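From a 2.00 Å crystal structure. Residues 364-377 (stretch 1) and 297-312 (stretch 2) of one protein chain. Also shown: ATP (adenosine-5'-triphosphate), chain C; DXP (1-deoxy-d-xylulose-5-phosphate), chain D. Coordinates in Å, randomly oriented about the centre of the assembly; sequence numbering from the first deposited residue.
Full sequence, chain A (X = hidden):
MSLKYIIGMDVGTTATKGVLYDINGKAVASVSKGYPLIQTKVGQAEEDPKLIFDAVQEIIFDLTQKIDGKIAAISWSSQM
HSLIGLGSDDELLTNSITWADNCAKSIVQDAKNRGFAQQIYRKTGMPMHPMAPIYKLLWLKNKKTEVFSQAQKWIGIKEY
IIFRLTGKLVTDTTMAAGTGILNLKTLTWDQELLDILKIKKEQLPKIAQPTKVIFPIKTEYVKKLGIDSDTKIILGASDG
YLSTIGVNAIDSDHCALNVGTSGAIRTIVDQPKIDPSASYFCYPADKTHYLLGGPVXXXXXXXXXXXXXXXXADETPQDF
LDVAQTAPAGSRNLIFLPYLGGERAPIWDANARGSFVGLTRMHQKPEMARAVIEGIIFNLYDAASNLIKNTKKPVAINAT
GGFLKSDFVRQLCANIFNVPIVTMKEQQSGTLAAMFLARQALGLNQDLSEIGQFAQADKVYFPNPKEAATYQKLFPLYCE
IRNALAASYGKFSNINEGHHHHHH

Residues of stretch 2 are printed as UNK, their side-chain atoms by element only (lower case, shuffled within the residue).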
# COMPACT_ATOMS: atom_id res chain seq x y z
N GLN A 364 0.80 13.38 0.95
CA GLN A 364 1.98 13.69 1.73
C GLN A 364 1.86 13.03 3.11
O GLN A 364 0.96 12.22 3.31
CB GLN A 364 2.16 15.21 1.82
CG GLN A 364 2.39 15.85 0.46
CD GLN A 364 2.27 17.36 0.49
OE1 GLN A 364 3.00 18.03 1.22
NE2 GLN A 364 1.34 17.89 -0.29
N LYS A 365 2.73 13.37 4.05
CA LYS A 365 2.68 12.73 5.36
C LYS A 365 1.30 12.78 6.03
O LYS A 365 0.84 11.78 6.58
CB LYS A 365 3.75 13.27 6.31
CG LYS A 365 3.90 12.46 7.61
CD LYS A 365 4.99 11.40 7.47
CE LYS A 365 6.35 12.10 7.47
NZ LYS A 365 7.49 11.14 7.43
N PRO A 366 0.63 13.93 6.00
CA PRO A 366 -0.67 13.96 6.69
C PRO A 366 -1.67 12.97 6.12
O PRO A 366 -2.39 12.35 6.88
CB PRO A 366 -1.13 15.40 6.48
CG PRO A 366 0.15 16.17 6.46
CD PRO A 366 1.08 15.29 5.66
N GLU A 367 -1.72 12.84 4.80
CA GLU A 367 -2.60 11.86 4.15
C GLU A 367 -2.29 10.42 4.57
O GLU A 367 -3.20 9.62 4.76
CB GLU A 367 -2.51 11.97 2.62
CG GLU A 367 -3.29 13.14 2.00
CD GLU A 367 -2.70 14.50 2.33
OE1 GLU A 367 -1.47 14.62 2.55
OE2 GLU A 367 -3.48 15.46 2.37
N MSE A 368 -1.01 10.08 4.71
CA MSE A 368 -0.66 8.72 5.13
C MSE A 368 -0.99 8.49 6.58
O MSE A 368 -1.51 7.44 6.92
CB MSE A 368 0.80 8.38 4.85
CG MSE A 368 1.09 8.46 3.34
SE MSE A 368 2.88 7.86 2.91
CE MSE A 368 2.64 5.91 3.11
N ALA A 369 -0.71 9.49 7.42
CA ALA A 369 -1.02 9.42 8.85
C ALA A 369 -2.50 9.22 9.05
O ALA A 369 -2.92 8.35 9.80
CB ALA A 369 -0.56 10.69 9.58
N ARG A 370 -3.30 10.03 8.36
CA ARG A 370 -4.73 9.95 8.54
C ARG A 370 -5.32 8.67 7.97
O ARG A 370 -6.25 8.11 8.53
CB ARG A 370 -5.46 11.18 7.97
CG ARG A 370 -6.89 11.19 8.46
CD ARG A 370 -7.84 11.98 7.62
NE ARG A 370 -8.06 13.28 8.19
CZ ARG A 370 -9.20 13.70 8.75
NH1 ARG A 370 -10.27 12.93 8.81
NH2 ARG A 370 -9.24 14.91 9.23
N ALA A 371 -4.78 8.21 6.84
CA ALA A 371 -5.24 6.97 6.24
C ALA A 371 -5.07 5.81 7.21
O ALA A 371 -5.89 4.90 7.22
CB ALA A 371 -4.50 6.66 4.92
N VAL A 372 -4.00 5.84 8.00
CA VAL A 372 -3.76 4.77 8.98
C VAL A 372 -4.91 4.77 10.00
O VAL A 372 -5.51 3.73 10.26
CB VAL A 372 -2.42 4.94 9.72
CG1 VAL A 372 -2.37 4.02 10.94
CG2 VAL A 372 -1.23 4.68 8.77
N ILE A 373 -5.22 5.95 10.53
CA ILE A 373 -6.27 6.06 11.54
C ILE A 373 -7.61 5.66 10.96
O ILE A 373 -8.37 4.93 11.59
CB ILE A 373 -6.35 7.48 12.14
CG1 ILE A 373 -5.10 7.77 12.95
CG2 ILE A 373 -7.57 7.59 13.06
CD1 ILE A 373 -4.83 9.26 13.18
N GLU A 374 -7.90 6.16 9.77
CA GLU A 374 -9.14 5.80 9.09
C GLU A 374 -9.24 4.31 8.76
O GLU A 374 -10.33 3.73 8.88
CB GLU A 374 -9.33 6.63 7.83
CG GLU A 374 -9.67 8.11 8.12
CD GLU A 374 -9.64 8.99 6.89
OE1 GLU A 374 -9.21 8.52 5.80
OE2 GLU A 374 -10.04 10.18 7.01
N GLY A 375 -8.13 3.71 8.35
CA GLY A 375 -8.10 2.29 8.03
C GLY A 375 -8.35 1.44 9.26
O GLY A 375 -9.10 0.45 9.22
N ILE A 376 -7.71 1.81 10.37
CA ILE A 376 -7.90 1.11 11.63
C ILE A 376 -9.40 1.09 11.96
O ILE A 376 -9.97 0.04 12.24
CB ILE A 376 -7.09 1.75 12.76
CG1 ILE A 376 -5.62 1.34 12.65
CG2 ILE A 376 -7.62 1.30 14.13
CD1 ILE A 376 -4.69 2.18 13.48
N ILE A 377 -10.04 2.24 11.85
CA ILE A 377 -11.47 2.38 12.17
C ILE A 377 -12.37 1.70 11.14
O ILE A 377 -13.39 1.11 11.49
CB ILE A 377 -11.85 3.88 12.27
CG1 ILE A 377 -11.02 4.55 13.36
CG2 ILE A 377 -13.35 4.05 12.56
CD1 ILE A 377 -11.35 6.05 13.54
N UNK A 297 -7.29 -7.73 15.83
CA UNK A 297 -5.90 -7.59 16.27
C UNK A 297 -5.38 -6.15 16.12
O UNK A 297 -4.68 -5.63 17.00
n UNK A 297 -4.86 -10.79 14.62
o UNK A 297 -5.98 -10.40 16.54
c UNK A 297 -4.96 -8.50 15.47
c UNK A 297 -5.32 -9.99 15.59
N UNK A 298 -5.72 -5.55 14.99
CA UNK A 298 -5.01 -4.37 14.50
C UNK A 298 -5.59 -3.06 14.97
O UNK A 298 -6.18 -2.30 14.18
o UNK A 298 -2.94 -5.79 12.77
n UNK A 298 -4.83 -6.62 11.88
c UNK A 298 -4.14 -5.68 12.52
c UNK A 298 -4.92 -4.44 12.97
N UNK A 299 -5.42 -2.80 16.26
CA UNK A 299 -5.92 -1.58 16.88
C UNK A 299 -4.81 -0.58 17.10
O UNK A 299 -4.09 -0.20 16.16
N UNK A 300 -4.65 -0.15 18.35
CA UNK A 300 -3.65 0.84 18.68
C UNK A 300 -2.24 0.37 18.41
O UNK A 300 -1.33 1.19 18.27
N UNK A 301 -2.04 -0.95 18.37
CA UNK A 301 -0.73 -1.51 18.07
C UNK A 301 -0.25 -1.06 16.69
O UNK A 301 0.94 -0.85 16.46
c UNK A 301 -0.74 -3.06 18.15
c UNK A 301 0.80 -5.05 18.63
c UNK A 301 0.67 -3.63 18.04
c UNK A 301 -1.65 -3.69 17.05
N UNK A 302 -1.20 -0.89 15.78
CA UNK A 302 -0.90 -0.43 14.43
C UNK A 302 -0.72 1.09 14.41
O UNK A 302 0.13 1.62 13.69
c UNK A 302 -1.78 -0.21 12.07
c UNK A 302 -1.98 -0.90 13.42
c UNK A 302 -1.93 -2.43 13.26
N UNK A 303 -1.51 1.80 15.21
CA UNK A 303 -1.28 3.23 15.42
C UNK A 303 0.13 3.47 15.93
O UNK A 303 0.83 4.36 15.48
c UNK A 303 -1.65 7.91 17.40
c UNK A 303 -2.43 7.57 16.30
c UNK A 303 -2.08 5.23 16.76
c UNK A 303 -2.30 3.78 16.41
c UNK A 303 -1.08 6.91 18.17
c UNK A 303 -2.63 6.24 15.98
c UNK A 303 -1.29 5.58 17.84
N UNK A 304 0.55 2.65 16.89
CA UNK A 304 1.90 2.71 17.40
C UNK A 304 2.94 2.44 16.31
O UNK A 304 3.90 3.19 16.21
n UNK A 304 3.56 3.04 19.88
c UNK A 304 2.08 1.70 18.52
c UNK A 304 3.39 1.88 19.26
o UNK A 304 4.24 0.98 19.27
N UNK A 305 2.76 1.38 15.53
CA UNK A 305 3.68 1.11 14.41
C UNK A 305 3.79 2.31 13.47
O UNK A 305 4.90 2.70 13.09
n UNK A 305 5.57 -0.79 10.78
c UNK A 305 5.22 -0.88 12.11
c UNK A 305 4.60 -0.09 10.11
c UNK A 305 3.42 0.97 8.35
c UNK A 305 4.52 0.26 8.76
c UNK A 305 3.27 -0.14 13.62
c UNK A 305 2.40 1.33 9.26
c UNK A 305 3.60 0.26 11.04
c UNK A 305 2.48 0.97 10.60
c UNK A 305 4.01 -0.26 12.32
N UNK A 306 2.66 2.89 13.09
CA UNK A 306 2.66 4.03 12.17
C UNK A 306 3.34 5.26 12.76
O UNK A 306 4.01 6.00 12.05
c UNK A 306 1.24 4.38 11.74
N UNK A 307 3.17 5.45 14.07
CA UNK A 307 3.72 6.60 14.78
C UNK A 307 5.25 6.55 14.76
O UNK A 307 5.90 7.57 14.55
n UNK A 307 3.74 6.52 19.27
c UNK A 307 3.30 7.70 18.52
n UNK A 307 5.31 5.12 20.20
n UNK A 307 5.99 6.99 19.06
c UNK A 307 5.01 6.22 19.51
c UNK A 307 3.22 6.63 16.23
c UNK A 307 3.85 7.70 17.09
N UNK A 308 5.79 5.35 14.95
CA UNK A 308 7.24 5.14 14.95
C UNK A 308 7.84 5.03 13.56
O UNK A 308 9.02 5.32 13.37
c UNK A 308 8.06 2.70 17.86
c UNK A 308 7.58 3.84 15.68
o UNK A 308 7.44 1.68 18.20
n UNK A 308 9.38 2.82 18.02
c UNK A 308 7.36 3.86 17.19
N UNK A 309 7.05 4.58 12.59
CA UNK A 309 7.57 4.26 11.26
C UNK A 309 7.41 5.43 10.30
O UNK A 309 8.35 5.77 9.58
c UNK A 309 6.90 3.00 10.68
o UNK A 309 7.21 1.89 11.52
c UNK A 309 7.38 2.71 9.27
N UNK A 310 6.24 6.05 10.30
CA UNK A 310 5.98 7.17 9.42
C UNK A 310 6.79 8.37 9.87
O UNK A 310 7.18 9.19 9.05
c UNK A 310 3.64 6.65 8.44
c UNK A 310 4.50 7.54 9.34
c UNK A 310 3.88 5.23 8.82
c UNK A 310 2.16 6.96 8.54
N UNK A 311 7.05 8.47 11.17
CA UNK A 311 7.79 9.63 11.70
C UNK A 311 9.13 9.21 12.32
O UNK A 311 10.17 9.16 11.66
c UNK A 311 6.96 10.38 12.74
c UNK A 311 5.56 12.24 11.77
c UNK A 311 4.35 12.75 11.30
c UNK A 311 3.31 10.65 11.72
c UNK A 311 3.23 11.95 11.28
c UNK A 311 5.65 10.93 12.21
c UNK A 311 4.51 10.15 12.19
N UNK A 312 9.10 8.94 13.62
CA UNK A 312 10.29 8.52 14.36
C UNK A 312 9.87 8.21 15.79
O UNK A 312 8.73 8.51 16.18
o UNK A 312 11.48 11.94 14.48
c UNK A 312 11.14 10.87 15.03
c UNK A 312 11.44 9.56 14.28
o UNK A 312 10.61 10.84 16.17
PG ATP C . -5.26 -2.58 29.17
O1G ATP C . -4.00 -1.56 29.53
O2G ATP C . -6.65 -2.05 29.91
O3G ATP C . -4.93 -3.94 29.60
PB ATP C . -4.37 -2.03 26.51
O1B ATP C . -4.96 -2.29 25.00
O2B ATP C . -3.09 -2.69 26.72
O3B ATP C . -5.54 -2.59 27.55
PA ATP C . -4.95 0.85 26.22
O1A ATP C . -6.58 0.71 26.19
O2A ATP C . -4.51 2.01 26.99
O3A ATP C . -4.11 -0.42 26.85
O5' ATP C . -4.48 1.08 24.66
C5' ATP C . -3.11 1.04 24.36
C4' ATP C . -2.89 1.71 23.02
O4' ATP C . -3.26 3.07 22.87
C3' ATP C . -1.58 1.49 22.21
O3' ATP C . -1.62 0.44 21.29
C2' ATP C . -1.21 2.93 21.69
O2' ATP C . -0.59 2.91 20.43
C1' ATP C . -2.56 3.60 21.77
N9 ATP C . -2.50 5.03 22.05
C8 ATP C . -1.83 5.65 23.04
N7 ATP C . -2.18 7.03 22.96
C5 ATP C . -3.09 7.19 21.89
C6 ATP C . -3.77 8.32 21.37
N6 ATP C . -3.58 9.62 22.01
N1 ATP C . -4.60 8.18 20.34
C2 ATP C . -4.82 6.95 19.75
N3 ATP C . -4.15 5.86 20.27
C4 ATP C . -3.30 5.99 21.32
C1 DXP D . 2.07 -16.11 12.05
C2 DXP D . 2.13 -14.67 12.64
C3 DXP D . 1.32 -14.42 13.93
C4 DXP D . -0.14 -14.82 13.65
C5 DXP D . -1.36 -14.36 14.49
O2 DXP D . 2.45 -13.76 11.94
O3 DXP D . 1.58 -13.17 14.46
O4 DXP D . -0.36 -14.71 12.28
O5 DXP D . -2.48 -13.88 13.80
P DXP D . -4.08 -14.25 14.09
O2P DXP D . -4.44 -15.64 13.40
O1P DXP D . -4.40 -14.07 15.65
O3P DXP D . -4.92 -13.38 13.35
O HOH W 1 -8.72 -2.30 13.17

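Position 297 carries two carbons, the second bearing one oxygen and one nitrogen, out of reach of stretch 1: Asn297, whose ND2 donates to DXP O3P at 2.9 Å. At 298 the atoms are the same, and the end of the side chain leads away from the helix opposite; this is Asn298, which meets stretch 1 through its backbone. A water lies 2.7 Å from Asn298 O and 2.8 Å from Ile376 O, placed to bridge the two backbones and linking the two stretches. Position 299 has no side-chain atoms, so it is Gly299, the N-cap; its O lies 3.6 Å from Ile376 CD1. Position 300 is equally bare: Gly300, where an ideal CB would come within 2.6 Å of ATP O3'. ATP O2' donates to Gly300 O at 2.9 Å.

Position 301 has four carbons, forked at the first with one longer arm, pointing away: Ile301. At 302, one carbon carries two more and faces stretch 1, giving Val302; its CG1 is 4.0 Å from Ile376 CD1. Position 303 is one carbon and a six-carbon ring, Phe303. ATP N3 lies over one ring face, while Ile373 CG1 sits at the edge, 4.2 Å from CD2 of Phe303, so one ring serves both nucleotide and helix.

Position 304 repeats the two-carbon amide pattern, out of reach: Asn304. Fused rings of eight carbons and one nitrogen follow a single carbon at 305, making Trp305, whose ring end leans nearer without making contact. The lone carbon at 306 is Ala306; its CB points toward stretch 1 and lies 3.7 Å from Val372 CG1, a direct apolar contact. Three carbons, a nitrogen and a carbon with two nitrogens make 307 Arg307, and three carbons ending in an oxygen and a nitrogen make 308 Gln308; neither touches stretch 1. At 309 one carbon bears an oxygen and a carbon: Thr309, with OG1 donating to Trp305 O at 2.9 Å.

Position 310, four carbons forked at the second, is set among Lys365, Met368, Ala369 and Val372: Leu310, a knob in a hole. A six-carbon ring on one carbon at 311 is Phe311, with Lys365 CD over one face and Ala369 CB at its edge. Two carbons and two terminal oxygens make 312 Asp312, beyond contact.

The helices run nearly antiparallel, at 170°, with axes 10.0 Å apart. Apolar side chains fill the seam, and Lys365 NZ donates to Leu310 O at 2.6 Å, the one direct hydrogen bond across it.

Stretch 2, residues 297-312: NNGGIVFNWARQTLFD
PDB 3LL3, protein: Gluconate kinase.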